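Local atomic coordinates of putative acetyltransferase (Clostridium difficile, PDB entry 3DSB), a protein that probably transfers an acyl group to an acceptor molecule, as members of the GNAT acetyltransferase family do. Residues 104-109 against 140-145; 110-113 against 118-121; 17-22 against 64-69. One frame throughout, in Å; residues are numbered along the deposited sequence. Where two conformers were deposited one is given.

Interaction 1. Residues 104-109 against 140-145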
loop_
_atom_site.group_PDB
_atom_site.type_symbol
_atom_site.label_atom_id
_atom_site.label_comp_id
_atom_site.label_asym_id
_atom_site.label_seq_id
_atom_site.Cartn_x
_atom_site.Cartn_y
_atom_site.Cartn_z
ATOM N N TYR A 104 21.389 -7.045 -6.123
ATOM C CA TYR A 104 20.863 -8.338 -6.583
ATOM C C TYR A 104 19.401 -8.485 -6.146
ATOM O O TYR A 104 18.538 -8.954 -6.926
ATOM C CB TYR A 104 21.658 -9.530 -6.033
ATOM C CG TYR A 104 22.993 -9.801 -6.674
ATOM C CD1 TYR A 104 23.110 -9.936 -8.049
ATOM C CD2 TYR A 104 24.129 -9.919 -5.881
ATOM C CE1 TYR A 104 24.370 -10.184 -8.631
ATOM C CE2 TYR A 104 25.387 -10.171 -6.439
ATOM C CZ TYR A 104 25.492 -10.286 -7.809
ATOM O OH TYR A 104 26.754 -10.523 -8.356
ATOM N N LEU A 105 19.120 -8.129 -4.893
ATOM C CA LEU A 105 17.736 -8.252 -4.388
ATOM C C LEU A 105 16.817 -7.282 -5.091
ATOM O O LEU A 105 15.730 -7.641 -5.523
ATOM C CB LEU A 105 17.701 -8.013 -2.871
ATOM C CG LEU A 105 18.314 -9.143 -2.042
ATOM C CD1 LEU A 105 18.370 -8.706 -0.608
ATOM C CD2 LEU A 105 17.498 -10.420 -2.218
ATOM N N PHE A 106 17.249 -6.031 -5.205
ATOM C CA PHE A 106 16.382 -5.022 -5.808
ATOM C C PHE A 106 16.081 -5.370 -7.271
ATOM O O PHE A 106 14.941 -5.243 -7.750
ATOM C CB PHE A 106 17.086 -3.675 -5.689
ATOM C CG PHE A 106 16.194 -2.596 -5.253
ATOM C CD1 PHE A 106 16.056 -2.271 -3.902
ATOM C CD2 PHE A 106 15.483 -1.887 -6.199
ATOM C CE1 PHE A 106 15.155 -1.237 -3.485
ATOM C CE2 PHE A 106 14.621 -0.872 -5.822
ATOM C CZ PHE A 106 14.455 -0.549 -4.462
ATOM N N ASN A 107 17.113 -5.809 -7.990
ATOM C CA ASN A 107 16.929 -6.178 -9.391
ATOM C C ASN A 107 16.107 -7.447 -9.553
ATOM O O ASN A 107 15.381 -7.614 -10.548
ATOM C CB ASN A 107 18.283 -6.230 -10.104
ATOM C CG ASN A 107 18.811 -4.842 -10.414
ATOM O OD1 ASN A 107 18.035 -3.953 -10.747
ATOM N ND2 ASN A 107 20.119 -4.640 -10.265
ATOM N N TYR A 108 16.192 -8.349 -8.574
ATOM C CA TYR A 108 15.333 -9.526 -8.569
ATOM C C TYR A 108 13.854 -9.124 -8.516
ATOM O O TYR A 108 13.035 -9.663 -9.251
ATOM C CB TYR A 108 15.679 -10.406 -7.354
ATOM C CG TYR A 108 15.063 -11.799 -7.364
ATOM C CD1 TYR A 108 15.742 -12.844 -7.990
ATOM C CD2 TYR A 108 13.843 -12.078 -6.734
ATOM C CE1 TYR A 108 15.246 -14.113 -8.029
ATOM C CE2 TYR A 108 13.315 -13.406 -6.785
ATOM C CZ TYR A 108 14.043 -14.400 -7.430
ATOM O OH TYR A 108 13.582 -15.731 -7.505
ATOM N N ILE A 109 13.516 -8.172 -7.670
ATOM C CA ILE A 109 12.129 -7.717 -7.574
ATOM C C ILE A 109 11.748 -6.950 -8.852
ATOM O O ILE A 109 10.634 -7.114 -9.360
ATOM C CB ILE A 109 11.907 -6.891 -6.290
ATOM C CG1 ILE A 109 12.314 -7.706 -5.044
ATOM C CG2 ILE A 109 10.470 -6.364 -6.242
ATOM C CD1 ILE A 109 11.667 -9.050 -4.897
ATOM N N LEU A 140 19.094 2.766 -9.587
ATOM C CA LEU A 140 18.291 1.596 -9.907
ATOM C C LEU A 140 17.091 1.938 -10.821
ATOM O O LEU A 140 16.156 1.141 -10.957
ATOM C CB LEU A 140 17.816 0.932 -8.606
ATOM C CG LEU A 140 18.950 0.217 -7.839
ATOM C CD1 LEU A 140 18.565 0.146 -6.373
ATOM C CD2 LEU A 140 19.172 -1.155 -8.431
ATOM N N ASN A 141 17.122 3.123 -11.425
ATOM C CA ASN A 141 16.066 3.574 -12.325
ATOM C C ASN A 141 14.731 3.803 -11.611
ATOM O O ASN A 141 13.651 3.622 -12.187
ATOM C CB ASN A 141 15.894 2.658 -13.557
ATOM C CG ASN A 141 17.129 2.651 -14.446
ATOM O OD1 ASN A 141 17.884 3.612 -14.479
ATOM N ND2 ASN A 141 17.343 1.561 -15.154
HETATM N N MSE A 142 14.822 4.178 -10.343
HETATM C CA MSE A 142 13.652 4.505 -9.555
HETATM C C MSE A 142 13.705 5.998 -9.203
HETATM O O MSE A 142 14.733 6.500 -8.698
HETATM C CB MSE A 142 13.638 3.613 -8.312
HETATM C CG MSE A 142 12.317 3.548 -7.656
HETATM SE SE MSE A 142 12.386 2.369 -6.107
HETATM C CE MSE A 142 10.557 1.729 -6.210
ATOM N N TYR A 143 12.615 6.710 -9.472
ATOM C CA TYR A 143 12.623 8.177 -9.403
ATOM C C TYR A 143 11.517 8.701 -8.554
ATOM O O TYR A 143 10.477 8.043 -8.339
ATOM C CB TYR A 143 12.572 8.824 -10.814
ATOM C CG TYR A 143 13.613 8.235 -11.735
ATOM C CD1 TYR A 143 14.933 8.606 -11.607
ATOM C CD2 TYR A 143 13.277 7.281 -12.719
ATOM C CE1 TYR A 143 15.941 8.072 -12.434
ATOM C CE2 TYR A 143 14.298 6.723 -13.566
ATOM C CZ TYR A 143 15.622 7.130 -13.382
ATOM O OH TYR A 143 16.670 6.644 -14.178
ATOM N N GLU A 144 11.760 9.879 -8.002
ATOM C CA GLU A 144 10.799 10.456 -7.092
ATOM C C GLU A 144 9.470 10.799 -7.788
ATOM O O GLU A 144 9.456 11.371 -8.887
ATOM C CB GLU A 144 11.436 11.698 -6.487
ATOM C CG GLU A 144 10.640 12.318 -5.441
ATOM C CD GLU A 144 11.411 13.434 -4.725
ATOM O OE1 GLU A 144 12.524 13.836 -5.172
ATOM O OE2 GLU A 144 10.885 13.873 -3.693
ATOM N N CYS A 145 8.363 10.455 -7.138
ATOM C CA CYS A 145 6.986 10.663 -7.634
ATOM C C CYS A 145 6.442 12.020 -7.237
ATOM O O CYS A 145 6.972 12.668 -6.337
ATOM C CB CYS A 145 6.056 9.638 -6.988
ATOM S SG CYS A 145 6.436 7.966 -7.362
#
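Helix and loop backbones stay well apart here, the closest pair of CA atoms, Asn-107 CA and Leu-140 CA, being 7.9 Å from each other, so the contact is made by side chains reaching across. The flat ring of Phe-106 is its centre. Leu-140 CG lies anti to its own carbonyl carbon (chi1 -72°), which carries the fork of the side chain toward the helix and lets its two methyls take different partners. CD1 settles over one face of the ring, 4.0 Å from the ring centroid and 23° off the normal, a CH-pi contact displaced toward the CG-CD2 rim; its nearest ring atom is Phe-106 CD2, 3.7 Å from Leu-140 CD1. The other methyl, Leu-140 CD2, meets the amide of Asn-107, with 3.8 Å to Asn-107 OD1. This is van der Waals contact, and no hydrogen bond joins the two segments. At the ring edge, in its plane, lies the selenium of Met-142, a selenomethionine; in the conformer described, SE is 3.9 Å from Phe-106 CZ. That is a Met-aromatic contact of edge type, although a second conformer of Met-142 makes its detail less certain. The ring is thus touched from two directions nearly perpendicular to each other. Asn-141, with positive phi, is the C' residue of a Schellman motif ending helix 133-138; Leu-140 and Met-142 flank it in the chain, and both point toward helix 101-115, consistent with the turn made there. Phe-106 also packs on Met-122 and Leu-124 of strand 119-127 and on Ile-87 and Val-90 of strand 82-92, while Leu-105 and Ile-109 turn to strand 65-77. Beyond Met-142, Tyr-143 and Glu-144 pair antiparallel with a strand of the second subunit, extending the sheet across the interface.

Interaction 2. Residues 110-113 against 118-121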
loop_
_atom_site.group_PDB
_atom_site.type_symbol
_atom_site.label_atom_id
_atom_site.label_comp_id
_atom_site.label_asym_id
_atom_site.label_seq_id
_atom_site.Cartn_x
_atom_site.Cartn_y
_atom_site.Cartn_z
ATOM N N LYS A 110 12.657 -6.130 -9.377
ATOM C CA LYS A 110 12.356 -5.431 -10.661
ATOM C C LYS A 110 12.027 -6.450 -11.732
ATOM O O LYS A 110 11.097 -6.222 -12.526
ATOM C CB LYS A 110 13.519 -4.546 -11.123
ATOM C CG LYS A 110 13.651 -3.246 -10.339
ATOM C CD LYS A 110 14.982 -2.535 -10.518
ATOM C CE LYS A 110 15.198 -2.135 -11.914
ATOM N NZ LYS A 110 16.505 -1.423 -12.049
ATOM N N ASN A 111 12.782 -7.565 -11.779
ATOM C CA ASN A 111 12.504 -8.609 -12.773
ATOM C C ASN A 111 11.137 -9.251 -12.574
ATOM O O ASN A 111 10.405 -9.499 -13.543
ATOM C CB ASN A 111 13.615 -9.683 -12.759
ATOM C CG ASN A 111 13.314 -10.832 -13.720
ATOM O OD1 ASN A 111 12.996 -11.950 -13.297
ATOM N ND2 ASN A 111 13.358 -10.545 -15.006
ATOM N N ILE A 112 10.777 -9.519 -11.329
ATOM C CA ILE A 112 9.422 -10.021 -11.040
ATOM C C ILE A 112 8.380 -9.054 -11.621
ATOM O O ILE A 112 7.409 -9.477 -12.269
ATOM C CB ILE A 112 9.162 -10.211 -9.509
ATOM C CG1 ILE A 112 9.908 -11.462 -8.997
ATOM C CG2 ILE A 112 7.666 -10.240 -9.164
ATOM C CD1 ILE A 112 9.899 -11.576 -7.479
ATOM N N CYS A 113 8.604 -7.748 -11.427
ATOM C CA CYS A 113 7.615 -6.753 -11.906
ATOM C C CYS A 113 7.563 -6.720 -13.443
ATOM O O CYS A 113 6.475 -6.667 -14.042
ATOM C CB CYS A 113 7.967 -5.361 -11.368
ATOM S SG CYS A 113 7.735 -5.270 -9.574
ATOM N N ASN A 118 0.577 -8.440 -14.930
ATOM C CA ASN A 118 -0.439 -7.950 -13.992
ATOM C C ASN A 118 0.142 -7.088 -12.882
ATOM O O ASN A 118 -0.579 -6.678 -11.989
ATOM C CB ASN A 118 -1.211 -9.105 -13.349
ATOM C CG ASN A 118 -1.555 -10.202 -14.343
ATOM O OD1 ASN A 118 -2.486 -10.049 -15.149
ATOM N ND2 ASN A 118 -0.788 -11.332 -14.302
ATOM N N ILE A 119 1.448 -6.848 -12.933
ATOM C CA ILE A 119 2.047 -5.856 -12.030
ATOM C C ILE A 119 2.197 -4.572 -12.829
ATOM O O ILE A 119 2.808 -4.551 -13.919
ATOM C CB ILE A 119 3.420 -6.333 -11.490
ATOM C CG1 ILE A 119 3.150 -7.481 -10.494
ATOM C CG2 ILE A 119 4.139 -5.143 -10.815
ATOM C CD1 ILE A 119 4.397 -8.140 -9.895
ATOM N N VAL A 120 1.594 -3.500 -12.319
ATOM C CA VAL A 120 1.521 -2.272 -13.096
ATOM C C VAL A 120 2.549 -1.209 -12.700
ATOM O O VAL A 120 2.670 -0.181 -13.357
ATOM C CB VAL A 120 0.069 -1.699 -13.086
ATOM C CG1 VAL A 120 -0.871 -2.682 -13.790
ATOM C CG2 VAL A 120 -0.400 -1.492 -11.653
ATOM N N GLY A 121 3.301 -1.483 -11.648
ATOM C CA GLY A 121 4.302 -0.539 -11.196
ATOM C C GLY A 121 4.978 -1.059 -9.936
ATOM O O GLY A 121 4.525 -2.047 -9.345
#
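Ile-119 holds CG2 anti to its backbone N and CG1 beside it (chi1 -71°), and the near-straight chi2 of 177° then extends CD1 toward Cys-113 and Ile-112. Its two branches therefore divide the contact. CG2 meets the side chain of Cys-113, lying 3.8 Å from Cys-113 SG and almost as near its CB. CD1 ends against the helix backbone, 4.0 Å from Cys-113 CA and equally far, 4.0 Å, from Ile-112 CG2, as the two isoleucine side chains cross at a slant. Cys-113 SG is anti to its own carbonyl carbon (chi1 -68°), which leaves the thiol lying beside the methyl. No hydrogen bond links the segments; the contact is apolar, and it is close at the backbone too, with Cys-113 CA 5.6 Å from Ile-119 CA. Val-154 of the second subunit packs against Cys-113, while Ile-119 O accepts a hydrogen bond from His-156 NE2 of that subunit. In the fold this is the return leg of a beta-alpha-beta crossover: helix 101-115 joins strand 82-92 to its parallel neighbour 119-127, and Cys-113 rests also on Leu-85 of the first strand and Met-122 of the second.

Interaction 3. Residues 17-22 against 64-69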
loop_
_atom_site.group_PDB
_atom_site.type_symbol
_atom_site.label_atom_id
_atom_site.label_comp_id
_atom_site.label_asym_id
_atom_site.label_seq_id
_atom_site.Cartn_x
_atom_site.Cartn_y
_atom_site.Cartn_z
ATOM N N LEU A 17 12.014 -17.128 10.343
ATOM C CA LEU A 17 11.405 -16.123 11.230
ATOM C C LEU A 17 12.426 -15.389 12.095
ATOM O O LEU A 17 12.444 -14.165 12.147
ATOM C CB LEU A 17 10.328 -16.761 12.135
ATOM C CG LEU A 17 9.776 -15.894 13.291
ATOM C CD1 LEU A 17 9.005 -14.693 12.738
ATOM C CD2 LEU A 17 8.848 -16.653 14.214
ATOM N N ASP A 18 13.253 -16.123 12.834
ATOM C CA ASP A 18 14.112 -15.438 13.785
ATOM C C ASP A 18 15.129 -14.540 13.098
ATOM O O ASP A 18 15.397 -13.420 13.558
ATOM C CB ASP A 18 14.844 -16.447 14.689
ATOM C CG ASP A 18 13.928 -17.096 15.702
ATOM O OD1 ASP A 18 12.732 -16.729 15.773
ATOM O OD2 ASP A 18 14.416 -17.988 16.438
ATOM N N THR A 19 15.684 -15.028 11.990
ATOM C CA THR A 19 16.668 -14.237 11.241
ATOM C C THR A 19 16.021 -12.992 10.610
ATOM O O THR A 19 16.580 -11.900 10.667
ATOM C CB THR A 19 17.331 -15.100 10.187
ATOM O OG1 THR A 19 17.967 -16.193 10.863
ATOM C CG2 THR A 19 18.372 -14.308 9.405
ATOM N N ILE A 20 14.854 -13.150 10.000
ATOM C CA ILE A 20 14.172 -11.986 9.390
ATOM C C ILE A 20 13.793 -10.952 10.456
ATOM O O ILE A 20 13.909 -9.734 10.220
ATOM C CB ILE A 20 12.947 -12.450 8.573
ATOM C CG1 ILE A 20 13.438 -13.192 7.316
ATOM C CG2 ILE A 20 12.064 -11.288 8.192
ATOM C CD1 ILE A 20 12.337 -13.902 6.540
ATOM N N ALA A 21 13.353 -11.416 11.617
ATOM C CA ALA A 21 13.014 -10.489 12.688
ATOM C C ALA A 21 14.318 -9.763 13.136
ATOM O O ALA A 21 14.327 -8.527 13.261
ATOM C CB ALA A 21 12.313 -11.213 13.855
ATOM N N LYS A 22 15.431 -10.493 13.323
ATOM C CA LYS A 22 16.661 -9.831 13.720
ATOM C C LYS A 22 17.091 -8.796 12.656
ATOM O O LYS A 22 17.497 -7.682 12.983
ATOM C CB LYS A 22 17.766 -10.886 13.944
ATOM C CG LYS A 22 19.158 -10.328 14.144
ATOM C CD LYS A 22 20.166 -11.456 14.314
ATOM C CE LYS A 22 20.427 -12.133 12.984
ATOM N NZ LYS A 22 21.619 -13.045 13.120
ATOM N N ASP A 64 23.143 -22.027 2.203
ATOM C CA ASP A 64 21.957 -22.138 3.067
ATOM C C ASP A 64 21.814 -21.101 4.159
ATOM O O ASP A 64 20.764 -21.050 4.803
ATOM C CB ASP A 64 21.811 -23.539 3.672
ATOM C CG ASP A 64 21.773 -24.630 2.613
ATOM O OD1 ASP A 64 21.157 -24.426 1.535
ATOM O OD2 ASP A 64 22.396 -25.700 2.880
ATOM N N LYS A 65 22.849 -20.289 4.379
ATOM C CA LYS A 65 22.783 -19.235 5.393
ATOM C C LYS A 65 22.068 -18.017 4.830
ATOM O O LYS A 65 22.476 -17.500 3.789
ATOM C CB LYS A 65 24.197 -18.835 5.807
ATOM C CG LYS A 65 24.252 -17.775 6.883
ATOM C CD LYS A 65 25.708 -17.443 7.222
ATOM C CE LYS A 65 25.802 -16.241 8.168
ATOM N NZ LYS A 65 24.927 -16.373 9.372
ATOM N N VAL A 66 21.009 -17.582 5.512
ATOM C CA VAL A 66 20.299 -16.383 5.109
ATOM C C VAL A 66 21.151 -15.163 5.505
ATOM O O VAL A 66 21.446 -14.983 6.689
ATOM C CB VAL A 66 18.940 -16.306 5.798
ATOM C CG1 VAL A 66 18.351 -14.892 5.627
ATOM C CG2 VAL A 66 18.001 -17.383 5.254
ATOM N N VAL A 67 21.523 -14.322 4.529
ATOM C CA VAL A 67 22.378 -13.173 4.784
ATOM C C VAL A 67 21.740 -11.826 4.359
ATOM O O VAL A 67 22.334 -10.768 4.565
ATOM C CB VAL A 67 23.760 -13.310 4.103
ATOM C CG1 VAL A 67 24.455 -14.599 4.553
ATOM C CG2 VAL A 67 23.622 -13.332 2.594
ATOM N N ALA A 68 20.554 -11.870 3.734
ATOM C CA ALA A 68 19.842 -10.626 3.380
ATOM C C ALA A 68 18.405 -10.908 3.109
ATOM O O ALA A 68 18.020 -12.052 2.871
ATOM C CB ALA A 68 20.474 -9.967 2.166
ATOM N N GLN A 69 17.594 -9.849 3.183
ATOM C CA GLN A 69 16.137 -9.990 2.910
ATOM C C GLN A 69 15.603 -8.779 2.206
ATOM O O GLN A 69 16.133 -7.666 2.363
ATOM C CB GLN A 69 15.342 -10.193 4.198
ATOM C CG GLN A 69 15.376 -9.003 5.160
ATOM C CD GLN A 69 14.059 -8.178 5.110
ATOM O OE1 GLN A 69 13.028 -8.591 5.665
ATOM N NE2 GLN A 69 14.112 -7.006 4.491
#
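Ile-20, Gln-69 and Val-66 account for most of this contact, Ile-20 with the largest share. Its CG2 methyl, anti to the backbone N, reaches the amide oxygen of Gln-69, with 3.8 Å between Ile-20 CG2 and Gln-69 OE1, and the two side chains cross at about a right angle. Gln-69 gets there by a doubly bent route: CG sits between the backbone N and the carbonyl carbon (chi1 65°), and the chain bends again at chi2 (103°), which brings the amide oxygen to the Ile-20 methyl. The backbones beneath stay 7.1 Å apart, measured from Ile-20 CA to Gln-69 CA. Nearer the start of the strand, Val-66 CG1 points at Thr-19, and the methyls Val-66 CG1 and Thr-19 CG2 meet at 3.8 Å as the two side chains lie alongside, running opposite ways. Val-66 and Gln-69 are three residues apart yet face the same helix. A regular strand would not place them so; the explanation is a classic beta bulge, in which Val-67 and Ala-68 together stand opposite Tyr-60 and shift the alternation by one residue. On the other face of the strand, Val-67 and Ala-68 pack on Ile-101 of helix 101-115, so strand 65-77 lies between two helices. No hydrogen bond crosses directly. The buried Gln-69 amide is instead held at both ends: NE2 bonds Ser-89 OG, and OE1 accepts from Asn-24 ND2, which also bonds Ile-20 O. Asn-24 thereby ties the helix backbone to the glutamine, and these bonds should fix the amide's rotation. The contact itself is van der Waals packing, methyl on methyl at Thr-19 and Val-66 and methyl on a polar oxygen at Ile-20 and Gln-69, and the polar demand of Gln-69 is met by residues beside it.

Overall arrangement
Interactions 1 and 2 use successive turns of helix 101-115 and are buried contacts with centres 11 Å apart; Lys-110 of interaction 2 joins them, its NZ probably hydrogen-bonding Leu-140 O. Both also touch the second subunit, whereas interaction 3, only partly buried, lies on the opposite side of the chain's centre from both and meets no other chain of the assembly. Segments of interactions 3 and 1 nevertheless touch directly, Leu-105 of the helix packing on Ala-68 of the strand. The chemistry changes with place: a ring met at face and edge in interaction 1, purely aliphatic and thiol contact within the crossover in interaction 2, and methyls beside a hydrogen-bonded amide on the far face of the sheet in interaction 3.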